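Local coordinates for probable D-tyrosyl-tRNA(Tyr) deacylase 1 (Homo sapiens, PDB 2OKV), which hydrolyses mischarged D-aminoacyl-tRNAs and glycyl-tRNA(Ala) in tRNA editing, and also binds the c-myc DNA-unwinding element, with a possible ATPase role in DNA replication, at the interface of chains A and B. Sequence-based numbering; all coordinates share one arbitrary frame. Chains: chain A/B, Probable D-tyrosyl-tRNA(Tyr) deacylase 1.

The contacts are neighbouring patches of the homodimer interface, and each has a symmetry twin with the chains exchanged. Contact 1 and contact 2, about 11 Å apart between the centres of their C-alpha atoms, are joined by the chain A Gly-cisPro motif: A:Gly139 belongs to the first and A:Pro140 to the second. This suggests that dimerisation helps to build the editing site, where the motif of one subunit enters the other. Contact 3 lies about 12 Å from contact 2 and 18 Å from contact 1, and shares with contact 2 the chain B loop carrying B:Asn89, B:Pro91 and B:Phe93.

Contact 1: the interface of chains A and B. Residues chain A 7, 9, 138-139; chain B 130-132.
A:Asp138 and A:Gly139 meet B:Tyr130, B:Met131 and B:Gln132 in a short antiparallel backbone pairing reinforced by side chains. The backbone evidence is reciprocal: A:Gly139 N donates to B:Met131 O at 2.8 Å, and B:Met131 N returns a bond to A:Gly139 O at 2.9 Å. The pairing anchors the glycine of the Gly-cisPro motif, which by similarity enters the partner's active site to reject L-amino acids.

Among the side-chain bonds, one carboxylate oxygen, A:Asp138 OD1, takes two donors. The phenol B:Tyr130 OH meets the syn lone pair of A:Asp138 OD1 at 2.4 Å, too short to be taken at face value. The amide B:Gln132 NE2 approaches A:Asp138 OD1 on the anti side at 3.1 Å, 29° out of the carboxylate plane. The A:Asp138 side chain extends away from its own backbone N (chi1 176°), which brings OD1 to both donors.

Charged support comes from within chain A. A:Arg7 grips A:Asp138 O side-on through NE and NH2, the oxygen lying in the guanidinium plane. A:Arg7 NE also makes a salt bridge with A:Asp138 OD2, 3.4 Å. This second-shell grip should steady the aspartate.

Apolar contact is modest: A:Gly139 CA lies at the edge of the B:Tyr130 ring. The site joins the loop before strand 141-146 of chain A to the start of strand 131-137 of chain B.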
ATOM      1  N   ARG A   7      -5.480  -3.837  -5.329  1.00 39.19           N
ATOM      2  CA  ARG A   7      -6.620  -4.103  -6.218  1.00 39.43           C
ATOM      3  C   ARG A   7      -7.560  -2.912  -6.119  1.00 40.02           C
ATOM      4  O   ARG A   7      -7.851  -2.465  -5.004  1.00 41.14           O
ATOM      5  CB  ARG A   7      -7.360  -5.365  -5.773  1.00 39.19           C
ATOM      6  CG  ARG A   7      -8.477  -5.776  -6.770  1.00 39.25           C
ATOM      7  CD  ARG A   7      -8.982  -7.153  -6.435  1.00 42.14           C
ATOM      8  NE  ARG A   7      -9.892  -7.089  -5.302  1.00 42.18           N
ATOM      9  CZ  ARG A   7     -10.656  -8.091  -4.888  1.00 44.74           C
ATOM     10  NH1 ARG A   7     -10.618  -9.284  -5.491  1.00 42.94           N
ATOM     11  NH2 ARG A   7     -11.465  -7.890  -3.856  1.00 43.75           N
ATOM     12  N   THR A   9     -11.197  -0.640  -7.565  1.00 40.86           N
ATOM     13  CA  THR A   9     -12.331  -0.463  -8.450  1.00 40.97           C
ATOM     14  C   THR A   9     -12.163   0.728  -9.380  1.00 41.23           C
ATOM     15  O   THR A   9     -12.685   0.711 -10.493  1.00 40.06           O
ATOM     16  CB  THR A   9     -13.751  -0.615  -7.799  1.00 42.60           C
ATOM     17  OG1 THR A   9     -14.539   0.584  -7.894  1.00 47.31           O
ATOM     18  CG2 THR A   9     -13.728  -1.224  -6.447  1.00 36.48           C
ATOM     19  N   ASP A 138     -10.190  -2.075  -3.461  1.00 39.29           N
ATOM     20  CA  ASP A 138     -11.355  -2.966  -3.604  1.00 39.53           C
ATOM     21  C   ASP A 138     -11.223  -4.212  -2.719  1.00 39.36           C
ATOM     22  O   ASP A 138     -10.621  -5.200  -3.127  1.00 39.06           O
ATOM     23  CB  ASP A 138     -11.457  -3.366  -5.086  1.00 39.16           C
ATOM     24  CG  ASP A 138     -12.577  -4.365  -5.385  1.00 41.98           C
ATOM     25  OD1 ASP A 138     -13.568  -4.443  -4.645  1.00 41.03           O
ATOM     26  OD2 ASP A 138     -12.454  -5.074  -6.401  1.00 42.53           O
ATOM     27  N   GLY A 139     -11.804  -4.169  -1.522  1.00 38.54           N
ATOM     28  CA  GLY A 139     -11.708  -5.300  -0.594  1.00 39.04           C
ATOM     29  C   GLY A 139     -11.582  -4.921   0.879  1.00 38.94           C
ATOM     30  O   GLY A 139     -12.491  -5.187   1.666  1.00 38.54           O
TER
ATOM     31  N   TYR B 130     -16.779  -6.559   3.192  1.00 40.31           N
ATOM     32  CA  TYR B 130     -16.244  -6.216   1.892  1.00 39.90           C
ATOM     33  C   TYR B 130     -16.307  -4.696   1.761  1.00 39.54           C
ATOM     34  O   TYR B 130     -17.386  -4.111   1.604  1.00 39.00           O
ATOM     35  CB  TYR B 130     -17.029  -6.939   0.803  1.00 40.27           C
ATOM     36  CG  TYR B 130     -16.624  -6.645  -0.621  1.00 41.16           C
ATOM     37  CD1 TYR B 130     -15.321  -6.265  -0.948  1.00 41.49           C
ATOM     38  CD2 TYR B 130     -17.543  -6.793  -1.656  1.00 43.54           C
ATOM     39  CE1 TYR B 130     -14.956  -6.009  -2.257  1.00 41.26           C
ATOM     40  CE2 TYR B 130     -17.183  -6.530  -2.981  1.00 43.42           C
ATOM     41  CZ  TYR B 130     -15.885  -6.151  -3.266  1.00 41.57           C
ATOM     42  OH  TYR B 130     -15.530  -5.896  -4.564  1.00 41.66           O
ATOM     43  N   MET B 131     -15.138  -4.071   1.842  1.00 38.19           N
ATOM     44  CA  MET B 131     -15.041  -2.629   1.931  1.00 38.91           C
ATOM     45  C   MET B 131     -14.462  -2.055   0.665  1.00 39.04           C
ATOM     46  O   MET B 131     -13.702  -2.725  -0.043  1.00 39.50           O
ATOM     47  CB  MET B 131     -14.082  -2.226   3.062  1.00 38.08           C
ATOM     48  CG  MET B 131     -14.521  -2.598   4.458  1.00 38.78           C
ATOM     49  SD  MET B 131     -13.218  -2.351   5.648  1.00 41.27           S
ATOM     50  CE  MET B 131     -12.529  -4.008   5.775  1.00 39.15           C
ATOM     51  N   GLN B 132     -14.793  -0.795   0.409  1.00 38.83           N
ATOM     52  CA  GLN B 132     -14.014   0.050  -0.472  1.00 37.86           C
ATOM     53  C   GLN B 132     -13.289   1.020   0.418  1.00 38.54           C
ATOM     54  O   GLN B 132     -13.913   1.743   1.178  1.00 38.87           O
ATOM     55  CB  GLN B 132     -14.914   0.814  -1.444  1.00 37.34           C
ATOM     56  CG  GLN B 132     -15.793  -0.097  -2.301  1.00 37.54           C
ATOM     57  CD  GLN B 132     -14.980  -0.941  -3.259  1.00 37.73           C
ATOM     58  OE1 GLN B 132     -14.179  -0.413  -4.025  1.00 37.10           O
ATOM     59  NE2 GLN B 132     -15.161  -2.243  -3.211  1.00 35.27           N
TER

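Contact 2: the interface of chains A and B. Residues chain A 63, 140-143; chain B 79-81, 91, 93.
A:Trp63, the residue with most surface buried here, meets B:Phe93 beside the junction of two DTD-family signatures: the chain A Gly-cisPro segment and the chain B Gln-Phe-Thr segment. The Gly-cisPro motif of one monomer fits into the other's active site for chiral rejection of L-amino acids. B:Phe93 turns its edge to the indole face. B:Phe93 CE1 stands 3.2 Å above the A:Trp63 indole plane, offset toward the rim, and A:Trp63 CG lies in the plane of the phenyl ring, so the rings meet edge to face. B:Phe80 CE1 covers one phenyl face near its centre and B:Pro91 borders the other, which should restrict rotation of that ring. B:Pro91 CG also touches A:Trp63 CE3 at 4.0 Å.

B:Thr81 divides its two branches. Its methyl CG2 reaches the rim of the indole at A:Trp63 CH2, 3.5 Å away. Its hydroxyl OG1, placed between backbone N and carbonyl carbon (chi1 57°), accepts from A:Thr142 N at 3.1 Å and donates to A:Thr142 O at 2.6 Å, so one hydroxyl engages both polar backbone atoms of that residue. A:Ile143 CD1 packs against B:Thr81 CB.

B:Gln79 uses both ends of its amide. B:Gln79 NE2 donates to A:Pro140 O at 2.8 Å, nearly straight at the hydrogen (173°) but from above the carbonyl plane. B:Gln79 OE1 accepts from the hydroxyl A:Thr142 OG1 at 2.6 Å, the donor standing 40° out of the amide carbonyl plane.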
ATOM      1  N   TRP A  63      -8.949 -15.345  -5.480  1.00 42.69           N
ATOM      2  CA  TRP A  63      -7.537 -15.625  -5.758  1.00 42.60           C
ATOM      3  C   TRP A  63      -7.305 -16.492  -6.973  1.00 42.04           C
ATOM      4  O   TRP A  63      -6.428 -17.359  -6.951  1.00 41.44           O
ATOM      5  CB  TRP A  63      -6.863 -16.273  -4.535  1.00 43.85           C
ATOM      6  CG  TRP A  63      -7.264 -15.614  -3.282  1.00 44.27           C
ATOM      7  CD1 TRP A  63      -7.906 -16.185  -2.213  1.00 46.74           C
ATOM      8  CD2 TRP A  63      -7.097 -14.237  -2.968  1.00 46.18           C
ATOM      9  NE1 TRP A  63      -8.135 -15.236  -1.250  1.00 47.25           N
ATOM     10  CE2 TRP A  63      -7.651 -14.030  -1.691  1.00 46.82           C
ATOM     11  CE3 TRP A  63      -6.532 -13.148  -3.651  1.00 47.10           C
ATOM     12  CZ2 TRP A  63      -7.644 -12.780  -1.069  1.00 47.31           C
ATOM     13  CZ3 TRP A  63      -6.526 -11.914  -3.043  1.00 47.50           C
ATOM     14  CH2 TRP A  63      -7.080 -11.737  -1.758  1.00 47.02           C
ATOM     15  N   PRO A 140     -10.431  -4.336   1.276  1.00 38.60           N
ATOM     16  CA  PRO A 140      -9.280  -4.028   0.431  1.00 38.40           C
ATOM     17  C   PRO A 140      -8.448  -5.278   0.098  1.00 38.98           C
ATOM     18  O   PRO A 140      -8.516  -6.280   0.815  1.00 37.46           O
ATOM     19  CB  PRO A 140      -8.437  -3.097   1.317  1.00 38.53           C
ATOM     20  CG  PRO A 140      -8.720  -3.566   2.723  1.00 38.47           C
ATOM     21  CD  PRO A 140     -10.195  -3.975   2.693  1.00 38.45           C
ATOM     22  N   VAL A 141      -7.646  -5.201  -0.962  1.00 39.12           N
ATOM     23  CA  VAL A 141      -6.671  -6.256  -1.258  1.00 39.41           C
ATOM     24  C   VAL A 141      -5.346  -5.576  -1.546  1.00 39.80           C
ATOM     25  O   VAL A 141      -5.262  -4.742  -2.459  1.00 40.37           O
ATOM     26  CB  VAL A 141      -7.111  -7.149  -2.439  1.00 39.53           C
ATOM     27  CG1 VAL A 141      -5.952  -8.042  -2.917  1.00 39.34           C
ATOM     28  CG2 VAL A 141      -8.305  -8.033  -2.034  1.00 38.85           C
ATOM     29  N   THR A 142      -4.321  -5.927  -0.766  1.00 39.73           N
ATOM     30  CA  THR A 142      -2.994  -5.307  -0.882  1.00 39.57           C
ATOM     31  C   THR A 142      -1.904  -6.379  -0.767  1.00 39.40           C
ATOM     32  O   THR A 142      -1.899  -7.188   0.164  1.00 38.60           O
ATOM     33  CB  THR A 142      -2.789  -4.261   0.238  1.00 40.01           C
ATOM     34  OG1 THR A 142      -3.933  -3.396   0.305  1.00 39.96           O
ATOM     35  CG2 THR A 142      -1.502  -3.417   0.052  1.00 39.84           C
ATOM     36  N   ILE A 143      -0.967  -6.352  -1.704  1.00 39.33           N
ATOM     37  CA  ILE A 143       0.088  -7.354  -1.790  1.00 39.17           C
ATOM     38  C   ILE A 143       1.430  -6.631  -1.924  1.00 39.40           C
ATOM     39  O   ILE A 143       1.561  -5.726  -2.747  1.00 39.60           O
ATOM     40  CB  ILE A 143      -0.124  -8.252  -3.057  1.00 39.27           C
ATOM     41  CG1 ILE A 143      -1.468  -8.996  -3.007  1.00 41.19           C
ATOM     42  CG2 ILE A 143       1.051  -9.243  -3.284  1.00 38.96           C
ATOM     43  CD1 ILE A 143      -1.552 -10.143  -1.960  1.00 43.30           C
TER
ATOM     44  N   GLN B  79      -5.994  -6.182   7.104  1.00 43.23           N
ATOM     45  CA  GLN B  79      -5.594  -6.594   5.754  1.00 42.61           C
ATOM     46  C   GLN B  79      -4.711  -7.845   5.810  1.00 42.95           C
ATOM     47  O   GLN B  79      -3.476  -7.743   5.760  1.00 43.66           O
ATOM     48  CB  GLN B  79      -4.813  -5.446   5.078  1.00 42.51           C
ATOM     49  CG  GLN B  79      -4.349  -5.708   3.633  1.00 41.74           C
ATOM     50  CD  GLN B  79      -5.469  -5.568   2.610  1.00 41.86           C
ATOM     51  OE1 GLN B  79      -5.564  -4.550   1.945  1.00 42.23           O
ATOM     52  NE2 GLN B  79      -6.326  -6.583   2.498  1.00 39.97           N
ATOM     53  N   PHE B  80      -5.338  -9.011   5.904  1.00 42.24           N
ATOM     54  CA  PHE B  80      -4.614 -10.283   5.990  1.00 42.55           C
ATOM     55  C   PHE B  80      -3.780 -10.619   4.750  1.00 41.90           C
ATOM     56  O   PHE B  80      -2.894 -11.461   4.833  1.00 42.46           O
ATOM     57  CB  PHE B  80      -5.579 -11.448   6.311  1.00 42.71           C
ATOM     58  CG  PHE B  80      -6.457 -11.861   5.147  1.00 43.70           C
ATOM     59  CD1 PHE B  80      -6.008 -12.793   4.209  1.00 43.96           C
ATOM     60  CD2 PHE B  80      -7.732 -11.317   4.990  1.00 43.95           C
ATOM     61  CE1 PHE B  80      -6.804 -13.172   3.131  1.00 44.86           C
ATOM     62  CE2 PHE B  80      -8.539 -11.687   3.917  1.00 45.30           C
ATOM     63  CZ  PHE B  80      -8.078 -12.621   2.982  1.00 45.16           C
ATOM     64  N   THR B  81      -4.057  -9.976   3.609  1.00 41.59           N
ATOM     65  CA  THR B  81      -3.336 -10.286   2.348  1.00 41.12           C
ATOM     66  C   THR B  81      -1.849  -9.942   2.386  1.00 41.95           C
ATOM     67  O   THR B  81      -1.050 -10.481   1.598  1.00 41.72           O
ATOM     68  CB  THR B  81      -3.981  -9.619   1.096  1.00 40.64           C
ATOM     69  OG1 THR B  81      -4.050  -8.206   1.278  1.00 39.49           O
ATOM     70  CG2 THR B  81      -5.395 -10.150   0.865  1.00 40.32           C
ATOM     71  N   PRO B  91      -1.802 -16.476  -4.423  1.00 55.95           N
ATOM     72  CA  PRO B  91      -1.491 -16.232  -3.018  1.00 55.57           C
ATOM     73  C   PRO B  91      -1.929 -17.390  -2.117  1.00 55.16           C
ATOM     74  O   PRO B  91      -2.954 -18.037  -2.373  1.00 55.12           O
ATOM     75  CB  PRO B  91      -2.299 -14.970  -2.692  0.50 55.51           C
ATOM     76  CG  PRO B  91      -2.705 -14.395  -4.013  0.50 55.63           C
ATOM     77  CD  PRO B  91      -2.848 -15.565  -4.914  0.50 55.91           C
ATOM     78  N   PHE B  93      -2.347 -17.959   2.173  1.00 52.65           N
ATOM     79  CA  PHE B  93      -2.440 -17.104   3.361  1.00 52.23           C
ATOM     80  C   PHE B  93      -2.239 -17.839   4.684  1.00 52.17           C
ATOM     81  O   PHE B  93      -2.706 -17.373   5.726  1.00 52.11           O
ATOM     82  CB  PHE B  93      -3.767 -16.328   3.362  1.00 51.94           C
ATOM     83  CG  PHE B  93      -3.994 -15.526   2.114  1.00 51.50           C
ATOM     84  CD1 PHE B  93      -4.853 -15.997   1.119  1.00 51.06           C
ATOM     85  CD2 PHE B  93      -3.329 -14.318   1.915  1.00 50.96           C
ATOM     86  CE1 PHE B  93      -5.055 -15.267  -0.047  1.00 50.03           C
ATOM     87  CE2 PHE B  93      -3.524 -13.582   0.744  1.00 51.28           C
ATOM     88  CZ  PHE B  93      -4.393 -14.064  -0.239  1.00 50.42           C
TER

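Contact 3: the interface of chains A and B. Residues chain A 51-53; chain B 89.
B:Asn89, on a loop of one DTD-family subunit, fits against A:Asn51, the last residue of helix 39-51 in the other, and A:Leu52 and A:Arg53 in the loop that follows. B:Asn89 gives up 79 Å² of surface to chain A, against 36 Å² of A:Asn51 hidden by chain B. This is a peripheral loop-to-helix-end contact of the homodimer, and its largely packing character suggests a supporting role in assembly.

Amide-to-amide packing carries much of the contact. The side chains approach at a slant, with their planes 30° apart and A:Asn51 CG 3.4 Å from B:Asn89 CG. The amide oxygen A:Asn51 OD1 comes to 2.7 Å from the nitrogen B:Asn89 ND2, but the N-H groups point away from it. Proximity alone therefore does not make this pair a hydrogen bond, and the two amides are set partly face to face. With chi1 at 49°, the A:Asn51 side chain folds back over its own main chain, which turns its amide over that of B:Asn89.

Polar bonding is slight. The backbone A:Arg53 N points to B:Asn89 O at 3.3 Å; the approach is straight, 166° at the hydrogen, but the length makes it a weak bond.

The remaining contact is van der Waals packing against carbonyl groups. B:Asn89 CB rests 3.5 Å from A:Asn51 O, while A:Leu52 and the aliphatic part of A:Arg53 border the B:Asn89 carbonyl.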
ATOM      1  N   ASN A  51       0.734 -11.575 -13.609  1.00 43.43           N
ATOM      2  CA  ASN A  51       0.055 -12.839 -13.338  1.00 44.24           C
ATOM      3  C   ASN A  51      -0.436 -13.012 -11.914  1.00 43.97           C
ATOM      4  O   ASN A  51      -1.014 -14.046 -11.583  1.00 43.81           O
ATOM      5  CB  ASN A  51       0.896 -14.021 -13.774  1.00 45.29           C
ATOM      6  CG  ASN A  51       2.290 -13.933 -13.270  1.00 48.33           C
ATOM      7  OD1 ASN A  51       2.522 -13.637 -12.097  1.00 52.80           O
ATOM      8  ND2 ASN A  51       3.251 -14.171 -14.155  1.00 52.32           N
ATOM      9  N   LEU A  52      -0.225 -11.987 -11.086  1.00 43.73           N
ATOM     10  CA  LEU A  52      -0.670 -11.991  -9.690  1.00 43.97           C
ATOM     11  C   LEU A  52      -2.183 -12.269  -9.659  1.00 43.76           C
ATOM     12  O   LEU A  52      -2.958 -11.501 -10.232  1.00 42.79           O
ATOM     13  CB  LEU A  52      -0.405 -10.623  -9.059  1.00 44.19           C
ATOM     14  CG  LEU A  52       0.048 -10.391  -7.606  1.00 46.68           C
ATOM     15  CD1 LEU A  52      -0.647  -9.134  -7.059  1.00 46.86           C
ATOM     16  CD2 LEU A  52      -0.121 -11.566  -6.638  1.00 46.09           C
ATOM     17  N   ARG A  53      -2.584 -13.347  -8.985  1.00 43.05           N
ATOM     18  CA  ARG A  53      -3.991 -13.762  -8.961  1.00 43.56           C
ATOM     19  C   ARG A  53      -4.778 -13.154  -7.818  1.00 43.37           C
ATOM     20  O   ARG A  53      -5.038 -13.790  -6.809  1.00 43.47           O
ATOM     21  CB  ARG A  53      -4.099 -15.278  -8.969  1.00 43.20           C
ATOM     22  CG  ARG A  53      -4.075 -15.808 -10.363  1.00 45.80           C
ATOM     23  CD  ARG A  53      -3.062 -16.906 -10.529  1.00 50.75           C
ATOM     24  NE  ARG A  53      -3.550 -18.190 -10.081  1.00 52.28           N
ATOM     25  CZ  ARG A  53      -3.251 -19.353 -10.661  1.00 55.99           C
ATOM     26  NH1 ARG A  53      -2.479 -19.395 -11.750  1.00 57.67           N
ATOM     27  NH2 ARG A  53      -3.746 -20.480 -10.164  1.00 54.07           N
TER
ATOM     28  N   ASN B  89       1.936 -18.181  -8.691  1.00 57.71           N
ATOM     29  CA  ASN B  89       1.339 -16.834  -8.775  1.00 57.27           C
ATOM     30  C   ASN B  89       0.073 -16.647  -7.939  1.00 56.98           C
ATOM     31  O   ASN B  89      -0.389 -15.512  -7.739  1.00 56.61           O
ATOM     32  CB  ASN B  89       1.087 -16.449 -10.235  1.00 57.28           C
ATOM     33  CG  ASN B  89       2.339 -16.538 -11.084  1.00 57.06           C
ATOM     34  OD1 ASN B  89       2.376 -17.263 -12.077  1.00 56.56           O
ATOM     35  ND2 ASN B  89       3.376 -15.798 -10.695  1.00 56.81           N
TER